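Local coordinates for possible sortase-like protein (Corynebacterium diphtheriae, PDB 5UUS), which is a sortase, probably of the class E family, that likely acts as a cysteine transpeptidase on sorting signals of secreted proteins, at residues Q132-D135 with E136-C140; G102-N105 with V106-I110; G139-T142 with P143-E147. All blocks are in the same frame, centred on the assembly; numbering follows the deposited sequence.

Contact 1: Q132-D135 with E136-C140; sequences QRYD and EAMGC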
loop_
_atom_site.group_PDB
_atom_site.type_symbol
_atom_site.label_atom_id
_atom_site.label_comp_id
_atom_site.label_asym_id
_atom_site.label_seq_id
_atom_site.Cartn_x
_atom_site.Cartn_y
_atom_site.Cartn_z
ATOM N N GLN A 132 -20.278 6.020 -11.200
ATOM C CA GLN A 132 -20.035 6.275 -9.785
ATOM C C GLN A 132 -18.573 6.048 -9.424
ATOM O O GLN A 132 -18.006 6.775 -8.618
ATOM C CB GLN A 132 -20.925 5.403 -8.916
ATOM C CG GLN A 132 -20.733 5.645 -7.435
ATOM C CD GLN A 132 -21.656 4.777 -6.614
ATOM O OE1 GLN A 132 -22.099 3.724 -7.071
ATOM N NE2 GLN A 132 -21.966 5.221 -5.401
ATOM N N ARG A 133 -17.982 5.015 -10.011
ATOM C CA ARG A 133 -16.566 4.690 -9.807
ATOM C C ARG A 133 -15.688 5.849 -10.286
ATOM O O ARG A 133 -14.734 6.263 -9.605
ATOM C CB ARG A 133 -16.230 3.387 -10.554
ATOM C CG ARG A 133 -14.795 2.899 -10.491
ATOM C CD ARG A 133 -14.745 1.439 -10.968
ATOM N NE ARG A 133 -13.387 0.943 -11.173
ATOM C CZ ARG A 133 -12.614 0.421 -10.226
ATOM N NH1 ARG A 133 -13.059 0.348 -8.979
ATOM N NH2 ARG A 133 -11.374 -0.012 -10.516
ATOM N N TYR A 134 -16.041 6.386 -11.450
ATOM C CA TYR A 134 -15.322 7.503 -12.032
ATOM C C TYR A 134 -15.390 8.731 -11.132
ATOM O O TYR A 134 -14.377 9.345 -10.811
ATOM C CB TYR A 134 -15.894 7.842 -13.409
ATOM C CG TYR A 134 -15.155 8.971 -14.101
ATOM C CD1 TYR A 134 -15.690 10.247 -14.151
ATOM C CD2 TYR A 134 -13.909 8.755 -14.690
ATOM C CE1 TYR A 134 -15.018 11.271 -14.787
ATOM C CE2 TYR A 134 -13.230 9.773 -15.328
ATOM C CZ TYR A 134 -13.787 11.033 -15.373
ATOM O OH TYR A 134 -13.122 12.064 -16.006
ATOM N N ASP A 135 -16.602 9.087 -10.732
ATOM C CA ASP A 135 -16.801 10.237 -9.877
ATOM C C ASP A 135 -16.050 10.075 -8.558
ATOM O O ASP A 135 -15.497 11.039 -8.029
ATOM C CB ASP A 135 -18.292 10.454 -9.607
ATOM C CG ASP A 135 -19.073 10.808 -10.862
ATOM O OD1 ASP A 135 -18.484 11.374 -11.816
ATOM O OD2 ASP A 135 -20.292 10.525 -10.878
ATOM N N GLU A 136 -16.033 8.866 -8.020
ATOM C CA GLU A 136 -15.311 8.651 -6.767
ATOM C C GLU A 136 -13.801 8.781 -6.979
ATOM O O GLU A 136 -13.082 9.343 -6.136
ATOM C CB GLU A 136 -15.652 7.289 -6.165
ATOM C CG GLU A 136 -17.074 7.217 -5.634
ATOM C CD GLU A 136 -17.464 5.832 -5.164
ATOM O OE1 GLU A 136 -16.653 4.893 -5.308
ATOM O OE2 GLU A 136 -18.595 5.686 -4.658
ATOM N N ALA A 137 -13.329 8.274 -8.110
ATOM C CA ALA A 137 -11.915 8.318 -8.422
ATOM C C ALA A 137 -11.470 9.751 -8.702
ATOM O O ALA A 137 -10.355 10.153 -8.343
ATOM C CB ALA A 137 -11.614 7.410 -9.589
ATOM N N MET A 138 -12.361 10.535 -9.297
ATOM C CA MET A 138 -12.075 11.940 -9.593
ATOM C C MET A 138 -11.886 12.795 -8.342
ATOM O O MET A 138 -11.409 13.912 -8.427
ATOM C CB MET A 138 -13.189 12.543 -10.454
ATOM C CG MET A 138 -13.122 12.117 -11.908
ATOM S SD MET A 138 -11.609 12.695 -12.679
ATOM C CE MET A 138 -11.674 14.434 -12.267
ATOM N N GLY A 139 -12.251 12.259 -7.186
ATOM C CA GLY A 139 -12.055 12.955 -5.931
ATOM C C GLY A 139 -10.601 13.085 -5.483
ATOM O O GLY A 139 -10.291 13.971 -4.689
ATOM N N CYS A 140 -9.709 12.221 -5.965
ATOM C CA CYS A 140 -8.314 12.286 -5.506
ATOM C C CYS A 140 -7.277 11.796 -6.515
ATOM O O CYS A 140 -6.092 11.942 -6.281
ATOM C CB CYS A 140 -8.149 11.489 -4.207
ATOM S SG CYS A 140 -8.591 9.761 -4.355
#
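Glu136 N, Ala137 N and Met138 N donate to the carbonyl oxygens of Gln132, Arg133 and Tyr134, three successive i to i+4 hydrogen bonds of a helix. They are short. Met138 N is 2.8 Å from Tyr134 O. Ala137 N is 2.9 Å from Arg133 O. On one flank Tyr134 and Met138 run alongside each other in the same direction. Tyr134 has CG anti to its backbone nitrogen (chi1 -178°), which sends the ring outward, leaning towards the C-terminal end, where Met138 lies. Two successive kinks in Met138, the first at chi2 (-63°), lay its chain against the ring. Met138 CG sits over one face, shifted to the rim, 3.5 Å from Tyr134 CE1. This is a CH-pi contact. The sulfur continues obliquely towards the phenol end, with Met138 SD 3.8 Å from Tyr134 CZ, so the pair is also a Met-aromatic contact. Such an i, i+4 pair is local packing along helix 130-137, a surface helix of the sortase domain. Ala146 of helix 143-151 touches both Tyr134 and Met138. On another flank Glu136 leans back across Gln132. Glu136 CG is 3.2 Å from Gln132 O, which also takes the Glu136 N-H. The two extended chains cross at a slant, with the amide and carboxylate planes 57° apart. Glu136 OE2 is 3.5 Å from Gln132 CG, while Glu136 OE1 is hydrogen-bonded to Ser128 OG, which helps fix the carboxylate. The guanidinium of Arg133 is hydrogen-bonded, through NE and NH2, to the carbonyl oxygens of Ile149 and Val157. Gly139 N donates to Glu136 O at 3.2 Å, and Cys140 forms a disulfide with Cys107.

Contact 2: G102-N105 with V106-I110; sequences GNLN and VCDAI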
loop_
_atom_site.group_PDB
_atom_site.type_symbol
_atom_site.label_atom_id
_atom_site.label_comp_id
_atom_site.label_asym_id
_atom_site.label_seq_id
_atom_site.Cartn_x
_atom_site.Cartn_y
_atom_site.Cartn_z
ATOM N N GLY A 102 -11.462 -2.473 6.885
ATOM C CA GLY A 102 -12.831 -2.451 6.377
ATOM C C GLY A 102 -13.485 -1.086 6.522
ATOM O O GLY A 102 -14.518 -0.796 5.898
ATOM N N ASN A 103 -12.870 -0.236 7.335
ATOM C CA ASN A 103 -13.392 1.098 7.581
ATOM C C ASN A 103 -12.772 2.153 6.690
ATOM O O ASN A 103 -13.219 3.292 6.699
ATOM C CB ASN A 103 -13.203 1.483 9.044
ATOM C CG ASN A 103 -14.047 0.634 9.974
ATOM O OD1 ASN A 103 -15.165 0.237 9.633
ATOM N ND2 ASN A 103 -13.508 0.337 11.148
ATOM N N LEU A 104 -11.759 1.776 5.911
ATOM C CA LEU A 104 -11.213 2.705 4.905
ATOM C C LEU A 104 -12.221 3.005 3.798
ATOM O O LEU A 104 -13.007 2.138 3.401
ATOM C CB LEU A 104 -9.938 2.149 4.291
ATOM C CG LEU A 104 -8.721 2.092 5.216
ATOM C CD1 LEU A 104 -7.625 1.251 4.590
ATOM C CD2 LEU A 104 -8.194 3.475 5.494
ATOM N N ASN A 105 -12.221 4.244 3.321
ATOM C CA ASN A 105 -13.062 4.611 2.183
ATOM C C ASN A 105 -12.209 5.026 1.015
ATOM O O ASN A 105 -11.031 5.355 1.205
ATOM C CB ASN A 105 -14.010 5.746 2.541
ATOM C CG ASN A 105 -14.859 5.432 3.748
ATOM O OD1 ASN A 105 -14.922 6.222 4.696
ATOM N ND2 ASN A 105 -15.493 4.266 3.739
ATOM N N VAL A 106 -12.799 5.031 -0.184
ATOM C CA VAL A 106 -12.079 5.482 -1.374
ATOM C C VAL A 106 -11.456 6.853 -1.113
ATOM O O VAL A 106 -12.062 7.695 -0.459
ATOM C CB VAL A 106 -12.993 5.552 -2.621
ATOM C CG1 VAL A 106 -14.196 6.422 -2.352
ATOM C CG2 VAL A 106 -12.220 6.098 -3.840
ATOM N N CYS A 107 -10.214 7.019 -1.573
ATOM C CA CYS A 107 -9.441 8.264 -1.496
ATOM C C CYS A 107 -8.778 8.506 -0.132
ATOM O O CYS A 107 -7.969 9.425 0.006
ATOM C CB CYS A 107 -10.316 9.466 -1.893
ATOM S SG CYS A 107 -10.570 9.627 -3.691
ATOM N N ASP A 108 -9.093 7.685 0.867
ATOM C CA ASP A 108 -8.330 7.698 2.118
ATOM C C ASP A 108 -6.825 7.470 1.810
ATOM O O ASP A 108 -6.483 6.607 0.988
ATOM C CB ASP A 108 -8.835 6.611 3.084
ATOM C CG ASP A 108 -10.117 6.997 3.800
ATOM O OD1 ASP A 108 -10.546 8.171 3.709
ATOM O OD2 ASP A 108 -10.675 6.118 4.491
ATOM N N ALA A 109 -5.946 8.231 2.474
ATOM C CA ALA A 109 -4.497 8.166 2.227
ATOM C C ALA A 109 -3.819 7.070 3.032
ATOM O O ALA A 109 -4.147 6.841 4.203
ATOM C CB ALA A 109 -3.833 9.525 2.550
ATOM N N ILE A 110 -2.885 6.382 2.391
ATOM C CA ILE A 110 -1.944 5.535 3.088
ATOM C C ILE A 110 -0.565 6.157 2.786
ATOM O O ILE A 110 -0.159 6.212 1.634
ATOM C CB ILE A 110 -1.982 4.081 2.615
ATOM C CG1 ILE A 110 -3.446 3.566 2.453
ATOM C CG2 ILE A 110 -1.067 3.199 3.509
ATOM C CD1 ILE A 110 -4.193 3.564 3.697
#
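Leu104, Asn105 and Asp108 meet where the loop before strand 109-114 makes a type II beta turn, from Asn105 to Asp108. Leu104 is the first residue to engage it. Its CD2 branch approaches the Asp108 side chain, and Leu104 CD2 lies 3.8 Å from Asp108 OD2. Its CD1 branch goes to Ile110, with Leu104 CD1 4.2 Å from Ile110 CD1, an apolar contact between methyl groups of two buried residues. Leu104 also packs on Ile46, Phe49 and Val123, which buries it. Its carbonyl oxygen accepts a hydrogen bond from Arg160 NH1. Asn105 comes next and supplies both polar links through its backbone. Its carbonyl oxygen accepts the N-H of Asp108 at 3.0 Å from Asp108 N to Asn105 O, the bond that closes the turn. Val106 and Cys107 form the corner, and the positive phi of Cys107 (81°) is what a type II turn calls for at its third position. Cys107 is joined by a disulfide to Cys140, so the corner is tied covalently to the loop after helix 130-137. Asp108 then leads into the strand, and its backbone pairs with Val123 of strand 117-123. Its CG stands beside the backbone nitrogen (chi1 -78°), which swings the carboxylate back over the entry to the turn. Asn105 N donates to Asp108 OD2 at 2.7 Å, almost straight at 179°, but meets that oxygen from above the carboxylate plane.

Contact 3: G139-T142 with P143-E147; sequences GCFT and PEQAE
Gln145 folds back on Thr142 and Phe141 at the start of helix 143-151. Its CB lies 3.4 Å from Thr142 OG1 and also faces Phe141 CB. CG comes closer to the same hydroxyl, at 3.3 Å from Thr142 OG1. The chain stays extended beyond CG, and CD comes near Thr142 N. At the tip OE1 accepts the Thr142 N-H, 3.1 Å from Thr142 N, in the carbonyl plane and on a lone pair. OE1 also lies near the edge of the Phe141 ring, 3.6 Å from Phe141 CD1, with ring and amide planes 80° apart. NE2 is hydrogen-bonded to Glu187 OE1 and Leu211 O, so both ends of the buried amide are held. In return Thr142 OG1, held between its backbone nitrogen and carbonyl carbon (chi1 70°), accepts from Gln145 N at 2.9 Å. These reciprocal bonds make a capping box with Thr142 as N-cap. Ala146 N to Thr142 O, at 2.8 Å, begins the regular helical bonding. Phe141 packs on Met210 and Thr212 of strand 204-216, while Ala146 faces Tyr134 and Ala137 of helix 130-137.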
loop_
_atom_site.group_PDB
_atom_site.type_symbol
_atom_site.label_atom_id
_atom_site.label_comp_id
_atom_site.label_asym_id
_atom_site.label_seq_id
_atom_site.Cartn_x
_atom_site.Cartn_y
_atom_site.Cartn_z
ATOM N N GLY A 139 -12.251 12.259 -7.186
ATOM C CA GLY A 139 -12.055 12.955 -5.931
ATOM C C GLY A 139 -10.601 13.085 -5.483
ATOM O O GLY A 139 -10.291 13.971 -4.689
ATOM N N CYS A 140 -9.709 12.221 -5.965
ATOM C CA CYS A 140 -8.314 12.286 -5.506
ATOM C C CYS A 140 -7.277 11.796 -6.515
ATOM O O CYS A 140 -6.092 11.942 -6.281
ATOM C CB CYS A 140 -8.149 11.489 -4.207
ATOM S SG CYS A 140 -8.591 9.761 -4.355
ATOM N N PHE A 141 -7.712 11.196 -7.620
ATOM C CA PHE A 141 -6.766 10.766 -8.642
ATOM C C PHE A 141 -6.729 11.759 -9.807
ATOM O O PHE A 141 -7.580 12.640 -9.899
ATOM C CB PHE A 141 -7.130 9.360 -9.123
ATOM C CG PHE A 141 -7.095 8.327 -8.025
ATOM C CD1 PHE A 141 -5.883 7.864 -7.529
ATOM C CD2 PHE A 141 -8.266 7.828 -7.486
ATOM C CE1 PHE A 141 -5.832 6.928 -6.508
ATOM C CE2 PHE A 141 -8.235 6.880 -6.471
ATOM C CZ PHE A 141 -7.008 6.415 -5.990
ATOM N N THR A 142 -5.752 11.616 -10.700
ATOM C CA THR A 142 -5.711 12.448 -11.901
ATOM C C THR A 142 -6.860 12.022 -12.823
ATOM O O THR A 142 -7.435 10.939 -12.645
ATOM C CB THR A 142 -4.363 12.330 -12.617
ATOM O OG1 THR A 142 -4.253 11.032 -13.201
ATOM C CG2 THR A 142 -3.199 12.511 -11.608
ATOM N N PRO A 143 -7.238 12.896 -13.773
ATOM C CA PRO A 143 -8.306 12.516 -14.700
ATOM C C PRO A 143 -7.886 11.297 -15.499
ATOM O O PRO A 143 -8.706 10.427 -15.756
ATOM C CB PRO A 143 -8.485 13.757 -15.592
ATOM C CG PRO A 143 -7.364 14.703 -15.220
ATOM C CD PRO A 143 -6.894 14.327 -13.859
ATOM N N GLU A 144 -6.603 11.217 -15.828
ATOM C CA GLU A 144 -6.054 10.054 -16.519
ATOM C C GLU A 144 -6.130 8.770 -15.671
ATOM O O GLU A 144 -6.552 7.720 -16.157
ATOM C CB GLU A 144 -4.605 10.331 -16.934
ATOM C CG GLU A 144 -4.464 11.487 -17.945
ATOM C CD GLU A 144 -4.606 12.900 -17.331
ATOM O OE1 GLU A 144 -4.524 13.065 -16.089
ATOM O OE2 GLU A 144 -4.809 13.858 -18.109
ATOM N N GLN A 145 -5.716 8.839 -14.407
ATOM C CA GLN A 145 -5.912 7.692 -13.520
ATOM C C GLN A 145 -7.391 7.301 -13.396
ATOM O O GLN A 145 -7.727 6.122 -13.429
ATOM C CB GLN A 145 -5.338 7.983 -12.136
ATOM C CG GLN A 145 -3.808 7.954 -12.105
ATOM C CD GLN A 145 -3.283 8.330 -10.737
ATOM O OE1 GLN A 145 -3.789 9.257 -10.114
ATOM N NE2 GLN A 145 -2.258 7.620 -10.270
ATOM N N ALA A 146 -8.269 8.289 -13.257
ATOM C CA ALA A 146 -9.693 7.994 -13.128
ATOM C C ALA A 146 -10.207 7.215 -14.333
ATOM O O ALA A 146 -11.053 6.313 -14.183
ATOM C CB ALA A 146 -10.483 9.268 -12.944
ATOM N N GLU A 147 -9.710 7.550 -15.526
ATOM C CA GLU A 147 -10.152 6.842 -16.727
ATOM C C GLU A 147 -9.647 5.424 -16.729
ATOM O O GLU A 147 -10.408 4.507 -17.036
ATOM C CB GLU A 147 -9.703 7.544 -18.002
ATOM C CG GLU A 147 -10.442 8.842 -18.238
ATOM C CD GLU A 147 -10.059 9.510 -19.550
ATOM O OE1 GLU A 147 -9.632 8.790 -20.486
ATOM O OE2 GLU A 147 -10.182 10.755 -19.642
#

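Contact 2 comes first along the chain, at the entry to strand 109-114. Contact 1 follows on helix 130-137, and contact 3 starts on Gly139 and Cys140, where contact 1 ends. The centres of contacts 1 and 3 are about 7 Å apart. Their two helices pack directly: Ala137 CB is 4.0 Å from Ala146 CB. Contact 2 lies about 13 Å from contact 1 and about 16 Å from contact 3, centre to centre. The Cys107-Cys140 disulfide bridges that gap and ties the loop between the helices to the turn that leads into strand 109-114 of the sheet. All three lie away from the predicted catalytic residues His90 and Cys195.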